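Local coordinates for protein Phikz039 (Pseudomonas phage phikz, PDB 3ZBQ) that belongs to the phage tubulin-like family (PhuZ) and holds a molecule of guanosine-5'-diphosphate in its ligand pocket, at residues N98-M104 and V126-I132; T7-G13 and H27-I33; K159-N165 and V219-L224. All coordinates share one frame; numbering follows the deposited sequence.

Overall arrangement
The three contacts are parallel strand pairings in one large sheet. Contact 1 lies in the middle, its centre about 3 Å from that of the chain; contacts 2 and 3 flank it, their centres about 12 and 11 Å out and about 20 Å from each other. Strands 7-12 and 97-103 are neighbours, as are 127-133 and 163-168, so backbone bonds run from contact 2 through contact 1 to contact 3. All three are largely buried, but contact 2 has charged groups and bound waters at its N-terminal end, and contact 3 begins at exposed Lys159. Contacts 1 and 2 touch guanosine-5'-diphosphate at their C-terminal ends; contact 3 instead brings in strand 222-227, which belongs to the C-terminal domain family.

Contact 1: residues N98-M104 and V126-I132; sequences NIVVYSM and VVVSVVI. With GDP (guanosine-5'-diphosphate), chain B.
Strands 97-103 and 127-133 are the two arms of a beta-alpha-beta crossover through helix 109-122, in the Rossmann-like nucleotide-binding part of this tubulin-like fold, and they pair in parallel from Asn98 beside Val127 to Ser103 beside Ile132. Backbone bonds alternate between the strands: Val128 N gives to Asn98 O, Val100 N to Val128 O and Val130 N to Val100 O, while the one from Ile132 N to Tyr102 O is weak. The turn-off at Met104 is tighter, its N 2.7 Å from Ile132 O.

On the face carrying Tyr102, the ring is placed by a chi1 of 51°, with CG between the backbone N and the carbonyl carbon, and runs back along the strand pair. Val131 CG1 sits over one ring face, 3.7 Å from the centroid of Tyr102 in a CH-pi contact and offset toward the rim. At the ring's edge, the Tyr102 hydroxyl OH bonds Ser129 OG at 2.9 Å, which fixes the far end of the ring. Met104 SD crosses to Val131 CG2 at 3.8 Å, and Phe151 of helix 138-158 packs on both these residues and Tyr102. At the other end Asn98 ND2, with the acceptor nearly in its amide plane, reaches Val126 O at 3.0 Å; Gly95 N holds Asn98 OD1.

The opposite face packs Ile99 CG2 alongside Val130 CG2, and its C-terminal end meets the nucleotide. Ile132 CD1 lies 3.7 Å from C2 of the guanine, and Ser103 OG donates to the alpha-phosphate oxygen O2A of guanosine-5'-diphosphate at 2.8 Å.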
loop_
_atom_site.group_PDB
_atom_site.type_symbol
_atom_site.label_atom_id
_atom_site.label_comp_id
_atom_site.label_asym_id
_atom_site.label_seq_id
_atom_site.Cartn_x
_atom_site.Cartn_y
_atom_site.Cartn_z
ATOM N N ASN A 98 -5.415 9.436 -6.159
ATOM C CA ASN A 98 -4.025 9.181 -5.796
ATOM C C ASN A 98 -3.827 7.731 -5.423
ATOM O O ASN A 98 -4.623 7.162 -4.668
ATOM C CB ASN A 98 -3.608 10.080 -4.633
ATOM C CG ASN A 98 -3.740 11.542 -4.970
ATOM O OD1 ASN A 98 -2.808 12.135 -5.518
ATOM N ND2 ASN A 98 -4.929 12.121 -4.715
ATOM N N ILE A 99 -2.766 7.131 -5.952
ATOM C CA ILE A 99 -2.481 5.739 -5.677
ATOM C C ILE A 99 -1.078 5.691 -5.099
ATOM O O ILE A 99 -0.161 6.262 -5.666
ATOM C CB ILE A 99 -2.560 4.866 -6.952
ATOM C CG1 ILE A 99 -3.918 5.056 -7.642
ATOM C CG2 ILE A 99 -2.347 3.393 -6.608
ATOM C CD1 ILE A 99 -4.101 4.238 -8.907
ATOM N N VAL A 100 -0.943 5.067 -3.939
ATOM C CA VAL A 100 0.350 4.955 -3.264
ATOM C C VAL A 100 0.730 3.477 -3.136
ATOM O O VAL A 100 -0.056 2.670 -2.623
ATOM C CB VAL A 100 0.292 5.616 -1.861
ATOM C CG1 VAL A 100 1.692 5.718 -1.244
ATOM C CG2 VAL A 100 -0.329 6.999 -1.942
ATOM N N VAL A 101 1.952 3.129 -3.555
ATOM C CA VAL A 101 2.361 1.728 -3.704
ATOM C C VAL A 101 3.613 1.436 -2.898
ATOM O O VAL A 101 4.612 2.149 -3.042
ATOM C CB VAL A 101 2.654 1.388 -5.184
ATOM C CG1 VAL A 101 2.897 -0.095 -5.368
ATOM C CG2 VAL A 101 1.489 1.854 -6.070
ATOM N N TYR A 102 3.563 0.394 -2.059
ATOM C CA TYR A 102 4.683 0.078 -1.146
ATOM C C TYR A 102 4.510 -1.266 -0.447
ATOM O O TYR A 102 3.399 -1.788 -0.329
ATOM C CB TYR A 102 4.819 1.176 -0.075
ATOM C CG TYR A 102 3.510 1.489 0.636
ATOM C CD1 TYR A 102 2.582 2.353 0.068
ATOM C CD2 TYR A 102 3.209 0.924 1.876
ATOM C CE1 TYR A 102 1.389 2.642 0.699
ATOM C CE2 TYR A 102 2.011 1.215 2.525
ATOM C CZ TYR A 102 1.109 2.074 1.928
ATOM O OH TYR A 102 -0.096 2.379 2.542
ATOM N N SER A 103 5.618 -1.830 0.033
ATOM C CA SER A 103 5.549 -3.054 0.813
ATOM C C SER A 103 5.256 -2.721 2.272
ATOM O O SER A 103 5.541 -1.616 2.734
ATOM C CB SER A 103 6.876 -3.800 0.729
ATOM O OG SER A 103 7.917 -3.002 1.259
ATOM N N MET A 104 4.711 -3.687 3.001
ATOM C CA MET A 104 4.483 -3.529 4.431
ATOM C C MET A 104 5.652 -4.037 5.283
ATOM O O MET A 104 5.810 -3.628 6.437
ATOM C CB MET A 104 3.214 -4.277 4.829
ATOM C CG MET A 104 1.974 -3.698 4.191
ATOM S SD MET A 104 0.541 -4.798 4.328
ATOM C CE MET A 104 0.252 -4.774 6.093
ATOM N N VAL A 126 -8.397 12.053 -2.274
ATOM C CA VAL A 126 -8.877 10.691 -2.445
ATOM C C VAL A 126 -7.665 9.809 -2.729
ATOM O O VAL A 126 -6.901 10.047 -3.682
ATOM C CB VAL A 126 -9.830 10.607 -3.640
ATOM C CG1 VAL A 126 -10.157 9.155 -3.978
ATOM C CG2 VAL A 126 -11.100 11.404 -3.342
ATOM N N VAL A 127 -7.489 8.793 -1.895
ATOM C CA VAL A 127 -6.267 7.994 -1.914
ATOM C C VAL A 127 -6.582 6.505 -1.808
ATOM O O VAL A 127 -7.441 6.093 -1.022
ATOM C CB VAL A 127 -5.337 8.364 -0.728
ATOM C CG1 VAL A 127 -3.966 7.642 -0.853
ATOM C CG2 VAL A 127 -5.128 9.873 -0.631
ATOM N N VAL A 128 -5.873 5.697 -2.593
ATOM C CA VAL A 128 -5.911 4.245 -2.436
ATOM C C VAL A 128 -4.475 3.743 -2.310
ATOM O O VAL A 128 -3.588 4.240 -2.997
ATOM C CB VAL A 128 -6.582 3.570 -3.649
ATOM C CG1 VAL A 128 -6.384 2.061 -3.604
ATOM C CG2 VAL A 128 -8.070 3.920 -3.684
ATOM N N SER A 129 -4.244 2.783 -1.425
ATOM C CA SER A 129 -2.923 2.166 -1.306
ATOM C C SER A 129 -2.928 0.771 -1.897
ATOM O O SER A 129 -3.868 -0.008 -1.675
ATOM C CB SER A 129 -2.481 2.078 0.158
ATOM O OG SER A 129 -2.051 3.343 0.630
ATOM N N VAL A 130 -1.863 0.448 -2.623
ATOM C CA VAL A 130 -1.644 -0.916 -3.089
ATOM C C VAL A 130 -0.408 -1.432 -2.345
ATOM O O VAL A 130 0.682 -0.873 -2.474
ATOM C CB VAL A 130 -1.479 -0.982 -4.631
ATOM C CG1 VAL A 130 -1.283 -2.418 -5.079
ATOM C CG2 VAL A 130 -2.727 -0.391 -5.325
ATOM N N VAL A 131 -0.608 -2.445 -1.503
ATOM C CA VAL A 131 0.413 -2.847 -0.527
ATOM C C VAL A 131 0.713 -4.343 -0.538
ATOM O O VAL A 131 -0.096 -5.144 -1.012
ATOM C CB VAL A 131 0.022 -2.392 0.905
ATOM C CG1 VAL A 131 -0.298 -0.887 0.917
ATOM C CG2 VAL A 131 -1.196 -3.183 1.419
ATOM N N ILE A 132 1.887 -4.709 -0.011
ATOM C CA ILE A 132 2.364 -6.098 -0.003
ATOM C C ILE A 132 2.741 -6.558 1.404
ATOM O O ILE A 132 3.642 -5.989 2.033
ATOM C CB ILE A 132 3.601 -6.283 -0.924
ATOM C CG1 ILE A 132 3.295 -5.792 -2.343
ATOM C CG2 ILE A 132 4.057 -7.745 -0.951
ATOM C CD1 ILE A 132 4.530 -5.579 -3.212
HETATM P PB GDP B . 11.804 -0.814 1.519
HETATM O O1B GDP B . 12.690 -0.289 0.418
HETATM O O2B GDP B . 10.405 -0.247 1.388
HETATM O O3B GDP B . 12.369 -0.514 2.885
HETATM O O3A GDP B . 11.674 -2.415 1.440
HETATM P PA GDP B . 11.425 -3.283 0.110
HETATM O O1A GDP B . 12.502 -3.200 -0.946
HETATM O O2A GDP B . 10.063 -2.963 -0.470
HETATM O "O5'" GDP B . 11.416 -4.767 0.697
HETATM C "C5'" GDP B . 10.547 -5.138 1.760
HETATM C "C4'" GDP B . 9.844 -6.443 1.395
HETATM O "O4'" GDP B . 8.940 -6.208 0.314
HETATM C "C3'" GDP B . 10.776 -7.528 0.891
HETATM O "O3'" GDP B . 11.291 -8.291 1.994
HETATM C "C2'" GDP B . 9.880 -8.348 -0.004
HETATM O "O2'" GDP B . 9.110 -9.250 0.792
HETATM C "C1'" GDP B . 8.876 -7.351 -0.537
HETATM N N9 GDP B . 9.214 -6.887 -1.900
HETATM C C8 GDP B . 10.213 -6.066 -2.277
HETATM N N7 GDP B . 10.185 -5.854 -3.616
HETATM C C5 GDP B . 9.134 -6.537 -4.115
HETATM C C6 GDP B . 8.521 -6.755 -5.445
HETATM O O6 GDP B . 8.989 -6.209 -6.476
HETATM N N1 GDP B . 7.431 -7.543 -5.498
HETATM C C2 GDP B . 6.901 -8.136 -4.407
HETATM N N2 GDP B . 5.810 -8.932 -4.529
HETATM N N3 GDP B . 7.410 -7.979 -3.167
HETATM C C4 GDP B . 8.503 -7.209 -2.973
#

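Contact 2: residues T7-G13 and H27-I33; sequences TRIYFCG and HEDVCYI. With GDP (guanosine-5'-diphosphate), chain B.
Phe11 starts against Tyr32: its CB lies 3.7 Å from Tyr32 CD2 and slightly closer to Cys31 O. With chi1 at -70°, CG leaves beside the backbone N and the ring runs alongside that of Tyr32, the two planes 30° apart but slid so far that they barely overlap. Phe11 CD2 hangs over the rim of one face of Tyr32. Further out, CE2 meets Val30 CB at 3.7 Å, the valine coming in at the ring's edge, while Ile9 CG2 lies over one face; Ile19 and Phe23 of helix 13-23 pack on the same side chain.

That helix is the link of a beta-alpha-beta unit, and strands 7-12 and 30-34 are its parallel arms in the Rossmann-like nucleotide-binding fold. Phe11 N bonds Cys31 O at 2.8 Å, and Ile33 N returns to Phe11 O. On the other face of the sheet Cys31 SG approaches the Tyr10 ring obliquely, 4.2 Å from its centroid.

Ahead of strand 30-34, His27 NE2 donates almost straight to Thr7 O at 2.7 Å, the oxygen lying in the imidazole plane. Water 1 accepts from Thr7 N and donates to Asp29 OD2, while Arg8 NE is held by Pro93 O. At the nucleotide end Gly13 N bonds Ile33 O at 3.0 Å, and Gly13 CA stands 3.7 Å from the phosphate oxygen O2B of guanosine-5'-diphosphate.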
loop_
_atom_site.group_PDB
_atom_site.type_symbol
_atom_site.label_atom_id
_atom_site.label_comp_id
_atom_site.label_asym_id
_atom_site.label_seq_id
_atom_site.Cartn_x
_atom_site.Cartn_y
_atom_site.Cartn_z
ATOM N N THR A 7 -4.772 11.308 -12.035
ATOM C CA THR A 7 -4.309 10.317 -11.079
ATOM C C THR A 7 -2.805 10.474 -10.879
ATOM O O THR A 7 -2.044 10.393 -11.845
ATOM C CB THR A 7 -4.577 8.883 -11.582
ATOM O OG1 THR A 7 -5.984 8.698 -11.813
ATOM C CG2 THR A 7 -4.087 7.865 -10.566
ATOM N N ARG A 8 -2.389 10.729 -9.639
ATOM C CA ARG A 8 -0.969 10.706 -9.285
ATOM C C ARG A 8 -0.664 9.369 -8.631
ATOM O O ARG A 8 -1.365 8.941 -7.705
ATOM C CB ARG A 8 -0.616 11.845 -8.309
ATOM C CG ARG A 8 0.885 11.956 -7.946
ATOM C CD ARG A 8 1.701 12.619 -9.060
ATOM N NE ARG A 8 1.343 14.027 -9.231
ATOM C CZ ARG A 8 1.679 14.764 -10.286
ATOM N NH1 ARG A 8 2.378 14.229 -11.271
ATOM N NH2 ARG A 8 1.299 16.037 -10.362
ATOM N N ILE A 9 0.381 8.700 -9.096
ATOM C CA ILE A 9 0.789 7.466 -8.450
ATOM C C ILE A 9 2.127 7.690 -7.759
ATOM O O ILE A 9 3.067 8.192 -8.375
ATOM C CB ILE A 9 0.900 6.314 -9.453
ATOM C CG1 ILE A 9 -0.391 6.216 -10.292
ATOM C CG2 ILE A 9 1.192 5.023 -8.718
ATOM C CD1 ILE A 9 -0.413 5.032 -11.286
ATOM N N TYR A 10 2.185 7.351 -6.473
ATOM C CA TYR A 10 3.404 7.490 -5.674
ATOM C C TYR A 10 3.989 6.109 -5.412
ATOM O O TYR A 10 3.404 5.314 -4.656
ATOM C CB TYR A 10 3.090 8.158 -4.324
ATOM C CG TYR A 10 2.488 9.551 -4.410
ATOM C CD1 TYR A 10 1.125 9.729 -4.598
ATOM C CD2 TYR A 10 3.283 10.680 -4.260
ATOM C CE1 TYR A 10 0.568 11.005 -4.657
ATOM C CE2 TYR A 10 2.739 11.954 -4.320
ATOM C CZ TYR A 10 1.383 12.107 -4.518
ATOM O OH TYR A 10 0.850 13.377 -4.585
ATOM N N PHE A 11 5.147 5.830 -6.012
ATOM C CA PHE A 11 5.832 4.558 -5.825
ATOM C C PHE A 11 6.898 4.755 -4.747
ATOM O O PHE A 11 7.813 5.554 -4.926
ATOM C CB PHE A 11 6.499 4.105 -7.131
ATOM C CG PHE A 11 5.523 3.673 -8.202
ATOM C CD1 PHE A 11 4.766 2.513 -8.045
ATOM C CD2 PHE A 11 5.366 4.424 -9.364
ATOM C CE1 PHE A 11 3.865 2.113 -9.029
ATOM C CE2 PHE A 11 4.466 4.032 -10.352
ATOM C CZ PHE A 11 3.715 2.882 -10.189
ATOM N N CYS A 12 6.768 4.037 -3.632
ATOM C CA CYS A 12 7.597 4.282 -2.456
ATOM C C CYS A 12 8.393 3.057 -2.030
ATOM O O CYS A 12 7.851 1.946 -1.931
ATOM C CB CYS A 12 6.746 4.761 -1.271
ATOM S SG CYS A 12 5.614 6.110 -1.650
ATOM N N GLY A 13 9.673 3.273 -1.753
ATOM C CA GLY A 13 10.556 2.204 -1.314
ATOM C C GLY A 13 10.870 1.235 -2.439
ATOM O O GLY A 13 10.427 1.437 -3.564
ATOM N N HIS A 27 1.046 4.791 -17.390
ATOM C CA HIS A 27 0.570 6.056 -16.831
ATOM C C HIS A 27 1.715 7.047 -16.736
ATOM O O HIS A 27 2.798 6.706 -16.267
ATOM C CB HIS A 27 -0.027 5.833 -15.441
ATOM C CG HIS A 27 -0.822 6.992 -14.929
ATOM N ND1 HIS A 27 -2.005 7.394 -15.515
ATOM C CD2 HIS A 27 -0.609 7.829 -13.886
ATOM C CE1 HIS A 27 -2.485 8.434 -14.854
ATOM N NE2 HIS A 27 -1.658 8.718 -13.863
ATOM N N GLU A 28 1.474 8.277 -17.165
ATOM C CA GLU A 28 2.536 9.275 -17.203
ATOM C C GLU A 28 2.814 9.898 -15.837
ATOM O O GLU A 28 3.971 10.137 -15.468
ATOM C CB GLU A 28 2.201 10.365 -18.226
ATOM C CG GLU A 28 2.259 9.900 -19.673
ATOM C CD GLU A 28 1.744 10.947 -20.647
ATOM O OE1 GLU A 28 1.348 12.043 -20.190
ATOM O OE2 GLU A 28 1.729 10.671 -21.867
ATOM N N ASP A 29 1.753 10.141 -15.074
ATOM C CA ASP A 29 1.864 10.949 -13.860
ATOM C C ASP A 29 2.242 10.120 -12.648
ATOM O O ASP A 29 1.463 9.970 -11.705
ATOM C CB ASP A 29 0.555 11.699 -13.609
ATOM C CG ASP A 29 0.204 12.635 -14.750
ATOM O OD1 ASP A 29 1.122 13.318 -15.247
ATOM O OD2 ASP A 29 -0.974 12.675 -15.154
ATOM N N VAL A 30 3.456 9.588 -12.676
ATOM C CA VAL A 30 3.946 8.767 -11.591
ATOM C C VAL A 30 5.187 9.416 -10.985
ATOM O O VAL A 30 5.883 10.211 -11.636
ATOM C CB VAL A 30 4.317 7.341 -12.075
ATOM C CG1 VAL A 30 3.148 6.671 -12.781
ATOM C CG2 VAL A 30 5.523 7.388 -12.993
ATOM N N CYS A 31 5.465 9.077 -9.734
ATOM C CA CYS A 31 6.649 9.596 -9.075
ATOM C C CYS A 31 7.171 8.580 -8.085
ATOM O O CYS A 31 6.455 7.638 -7.703
ATOM C CB CYS A 31 6.377 10.949 -8.410
ATOM S SG CYS A 31 5.181 10.919 -7.056
ATOM N N TYR A 32 8.426 8.770 -7.683
ATOM C CA TYR A 32 9.150 7.781 -6.898
ATOM C C TYR A 32 9.831 8.430 -5.706
ATOM O O TYR A 32 10.503 9.451 -5.847
ATOM C CB TYR A 32 10.245 7.148 -7.742
ATOM C CG TYR A 32 9.786 6.337 -8.924
ATOM C CD1 TYR A 32 9.517 6.944 -10.149
ATOM C CD2 TYR A 32 9.677 4.957 -8.834
ATOM C CE1 TYR A 32 9.128 6.191 -11.249
ATOM C CE2 TYR A 32 9.278 4.199 -9.926
ATOM C CZ TYR A 32 9.011 4.823 -11.123
ATOM O OH TYR A 32 8.629 4.069 -12.205
ATOM N N ILE A 33 9.663 7.828 -4.533
ATOM C CA ILE A 33 10.266 8.343 -3.312
ATOM C C ILE A 33 10.920 7.196 -2.554
ATOM O O ILE A 33 10.285 6.182 -2.273
ATOM C CB ILE A 33 9.225 9.026 -2.385
ATOM C CG1 ILE A 33 8.332 10.000 -3.163
ATOM C CG2 ILE A 33 9.921 9.755 -1.238
ATOM C CD1 ILE A 33 7.104 9.355 -3.733
HETATM P PB GDP B . 11.804 -0.814 1.519
HETATM O O1B GDP B . 12.690 -0.289 0.418
HETATM O O2B GDP B . 10.405 -0.247 1.388
HETATM O O3B GDP B . 12.369 -0.514 2.885
HETATM O O3A GDP B . 11.674 -2.415 1.440
HETATM P PA GDP B . 11.425 -3.283 0.110
HETATM O O1A GDP B . 12.502 -3.200 -0.946
HETATM O O2A GDP B . 10.063 -2.963 -0.470
HETATM O "O5'" GDP B . 11.416 -4.767 0.697
HETATM C "C5'" GDP B . 10.547 -5.138 1.760
HETATM C "C4'" GDP B . 9.844 -6.443 1.395
HETATM O "O4'" GDP B . 8.940 -6.208 0.314
HETATM C "C3'" GDP B . 10.776 -7.528 0.891
HETATM O "O3'" GDP B . 11.291 -8.291 1.994
HETATM C "C2'" GDP B . 9.880 -8.348 -0.004
HETATM O "O2'" GDP B . 9.110 -9.250 0.792
HETATM C "C1'" GDP B . 8.876 -7.351 -0.537
HETATM N N9 GDP B . 9.214 -6.887 -1.900
HETATM C C8 GDP B . 10.213 -6.066 -2.277
HETATM N N7 GDP B . 10.185 -5.854 -3.616
HETATM C C5 GDP B . 9.134 -6.537 -4.115
HETATM C C6 GDP B . 8.521 -6.755 -5.445
HETATM O O6 GDP B . 8.989 -6.209 -6.476
HETATM N N1 GDP B . 7.431 -7.543 -5.498
HETATM C C2 GDP B . 6.901 -8.136 -4.407
HETATM N N2 GDP B . 5.810 -8.932 -4.529
HETATM N N3 GDP B . 7.410 -7.979 -3.167
HETATM C C4 GDP B . 8.503 -7.209 -2.973
HETATM O O HOH W 1 -3.392 11.465 -14.554
HETATM O O HOH W 2 4.615 12.809 -11.342
#

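Contact 3: residues K159-N165 and V219-L224; sequences KVPMIIN and VQTVQL
A parallel strand pair, Ile163 beside Val222 and Ile164 beside Gln223, carries the sheet from the nucleotide-binding half of this tubulin-like fold to strand 222-227, which falls in the C-terminal domain family. The axes of the short strand segments are 42° apart, yet three backbone bonds span them with little bend at hydrogen: Val222 N to Met162 O, Ile164 N to Val222 O, and Leu224 N to Ile164 O at 2.8 Å, this last donor standing above the carbonyl plane.

A side-chain amide continues the series. Asn165 ND2 donates to Leu224 O at 2.9 Å, again from above the plane of the carbonyl, while His167 NE2 grips Asn165 OD1, so both ends of the amide are tied and its rotation is fixed.

Apolar contacts lie on both faces. Ile163 straddles two residues, its CG1 on Val222 CG2 at 3.7 Å and its CG2 on Leu224 CB at 3.6 Å. On the other face, with chi1 at 69°, Ile164 CG1 lies between its backbone N and carbonyl carbon, which brings it, with CG2 and CD1, round the methyl CG2 of Thr221, each 4.1 Å from it. The hydroxyl of that threonine turns to Glu152 OE1.

Before the strands pair, Pro161 CB rests 3.3 Å from Gln220 O, and Val219 CG1 packs on the backbone at Lys159 and Val160, 3.6 Å from Val160 N. Lys159, with positive phi, is the C-prime residue of the Schellman motif that ends helix 138-158.

Phe151 of that helix packs against Met162, Ile164 and Thr221, and Ile285 of helix 284-304 against Ile164 and Gln223; strand 127-133 bonds Ile163 and Asn165 through Ser129, while Gln223 bonds Asn281 of the antiparallel strand 275-281.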
loop_
_atom_site.group_PDB
_atom_site.type_symbol
_atom_site.label_atom_id
_atom_site.label_comp_id
_atom_site.label_asym_id
_atom_site.label_seq_id
_atom_site.Cartn_x
_atom_site.Cartn_y
_atom_site.Cartn_z
ATOM N N LYS A 159 -8.721 11.079 9.857
ATOM C CA LYS A 159 -10.190 11.081 9.953
ATOM C C LYS A 159 -10.879 10.654 8.661
ATOM O O LYS A 159 -12.008 11.070 8.371
ATOM C CB LYS A 159 -10.701 12.449 10.401
ATOM C CG LYS A 159 -9.915 13.027 11.569
ATOM C CD LYS A 159 -10.401 14.409 11.905
ATOM C CE LYS A 159 -9.423 15.091 12.815
ATOM N NZ LYS A 159 -9.977 16.372 13.326
ATOM N N VAL A 160 -10.189 9.821 7.891
ATOM C CA VAL A 160 -10.681 9.327 6.615
ATOM C C VAL A 160 -10.244 7.874 6.554
ATOM O O VAL A 160 -9.065 7.584 6.787
ATOM C CB VAL A 160 -10.020 10.079 5.438
ATOM C CG1 VAL A 160 -10.385 9.429 4.110
ATOM C CG2 VAL A 160 -10.399 11.553 5.428
ATOM N N PRO A 161 -11.174 6.949 6.258
ATOM C CA PRO A 161 -10.785 5.532 6.196
ATOM C C PRO A 161 -9.654 5.319 5.195
ATOM O O PRO A 161 -9.712 5.794 4.055
ATOM C CB PRO A 161 -12.064 4.834 5.707
ATOM C CG PRO A 161 -13.172 5.767 6.120
ATOM C CD PRO A 161 -12.599 7.142 5.927
ATOM N N MET A 162 -8.606 4.630 5.625
ATOM C CA MET A 162 -7.510 4.350 4.727
ATOM C C MET A 162 -7.845 3.106 3.920
ATOM O O MET A 162 -8.107 2.043 4.481
ATOM C CB MET A 162 -6.207 4.148 5.514
ATOM C CG MET A 162 -5.043 3.956 4.620
ATOM S SD MET A 162 -3.494 4.062 5.504
ATOM C CE MET A 162 -2.425 3.666 4.132
ATOM N N ILE A 163 -7.856 3.250 2.598
ATOM C CA ILE A 163 -8.241 2.167 1.706
ATOM C C ILE A 163 -6.993 1.418 1.261
ATOM O O ILE A 163 -6.088 2.002 0.659
ATOM C CB ILE A 163 -8.959 2.714 0.449
ATOM C CG1 ILE A 163 -10.218 3.485 0.833
ATOM C CG2 ILE A 163 -9.268 1.585 -0.538
ATOM C CD1 ILE A 163 -10.740 4.362 -0.286
ATOM N N ILE A 164 -6.947 0.118 1.546
ATOM C CA ILE A 164 -5.814 -0.687 1.120
ATOM C C ILE A 164 -6.252 -1.826 0.194
ATOM O O ILE A 164 -7.247 -2.526 0.445
ATOM C CB ILE A 164 -4.996 -1.231 2.325
ATOM C CG1 ILE A 164 -5.793 -2.286 3.093
ATOM C CG2 ILE A 164 -4.595 -0.096 3.260
ATOM C CD1 ILE A 164 -4.942 -3.084 4.098
ATOM N N ASN A 165 -5.516 -1.965 -0.904
ATOM C CA ASN A 165 -5.642 -3.105 -1.796
ATOM C C ASN A 165 -4.485 -4.037 -1.446
ATOM O O ASN A 165 -3.318 -3.707 -1.683
ATOM C CB ASN A 165 -5.594 -2.632 -3.252
ATOM C CG ASN A 165 -5.587 -3.772 -4.239
ATOM O OD1 ASN A 165 -4.551 -4.082 -4.830
ATOM N ND2 ASN A 165 -6.741 -4.402 -4.437
ATOM N N VAL A 219 -14.553 4.978 11.331
ATOM C CA VAL A 219 -13.465 5.502 10.516
ATOM C C VAL A 219 -12.226 4.664 10.815
ATOM O O VAL A 219 -11.574 4.831 11.849
ATOM C CB VAL A 219 -13.215 6.995 10.771
ATOM C CG1 VAL A 219 -11.979 7.469 10.011
ATOM C CG2 VAL A 219 -14.442 7.806 10.330
ATOM N N GLN A 220 -11.930 3.740 9.910
ATOM C CA GLN A 220 -10.904 2.729 10.154
ATOM C C GLN A 220 -10.417 2.175 8.818
ATOM O O GLN A 220 -10.942 2.543 7.770
ATOM C CB GLN A 220 -11.486 1.595 11.009
ATOM C CG GLN A 220 -12.523 0.784 10.269
ATOM C CD GLN A 220 -13.141 -0.323 11.109
ATOM O OE1 GLN A 220 -12.860 -0.451 12.298
ATOM N NE2 GLN A 220 -14.000 -1.123 10.485
ATOM N N THR A 221 -9.421 1.293 8.848
ATOM C CA THR A 221 -8.901 0.712 7.611
ATOM C C THR A 221 -9.993 -0.083 6.904
ATOM O O THR A 221 -10.762 -0.820 7.541
ATOM C CB THR A 221 -7.701 -0.213 7.871
ATOM O OG1 THR A 221 -6.796 0.426 8.778
ATOM C CG2 THR A 221 -6.960 -0.509 6.567
ATOM N N VAL A 222 -10.080 0.086 5.589
ATOM C CA VAL A 222 -10.973 -0.726 4.795
ATOM C C VAL A 222 -10.202 -1.360 3.650
ATOM O O VAL A 222 -9.109 -0.906 3.291
ATOM C CB VAL A 222 -12.159 0.104 4.276
ATOM C CG1 VAL A 222 -13.048 0.503 5.444
ATOM C CG2 VAL A 222 -11.648 1.337 3.531
ATOM N N GLN A 223 -10.746 -2.440 3.104
ATOM C CA GLN A 223 -10.039 -3.164 2.055
ATOM C C GLN A 223 -10.702 -3.015 0.685
ATOM O O GLN A 223 -11.929 -3.111 0.555
ATOM C CB GLN A 223 -9.904 -4.642 2.440
ATOM C CG GLN A 223 -9.059 -5.453 1.489
ATOM C CD GLN A 223 -8.563 -6.733 2.121
ATOM O OE1 GLN A 223 -8.685 -6.923 3.334
ATOM N NE2 GLN A 223 -8.012 -7.619 1.310
ATOM N N LEU A 224 -9.883 -2.763 -0.334
ATOM C CA LEU A 224 -10.367 -2.621 -1.702
ATOM C C LEU A 224 -10.125 -3.894 -2.489
ATOM O O LEU A 224 -8.989 -4.381 -2.576
ATOM C CB LEU A 224 -9.674 -1.456 -2.411
ATOM C CG LEU A 224 -9.879 -1.418 -3.922
ATOM C CD1 LEU A 224 -11.349 -1.073 -4.226
ATOM C CD2 LEU A 224 -8.955 -0.387 -4.530
#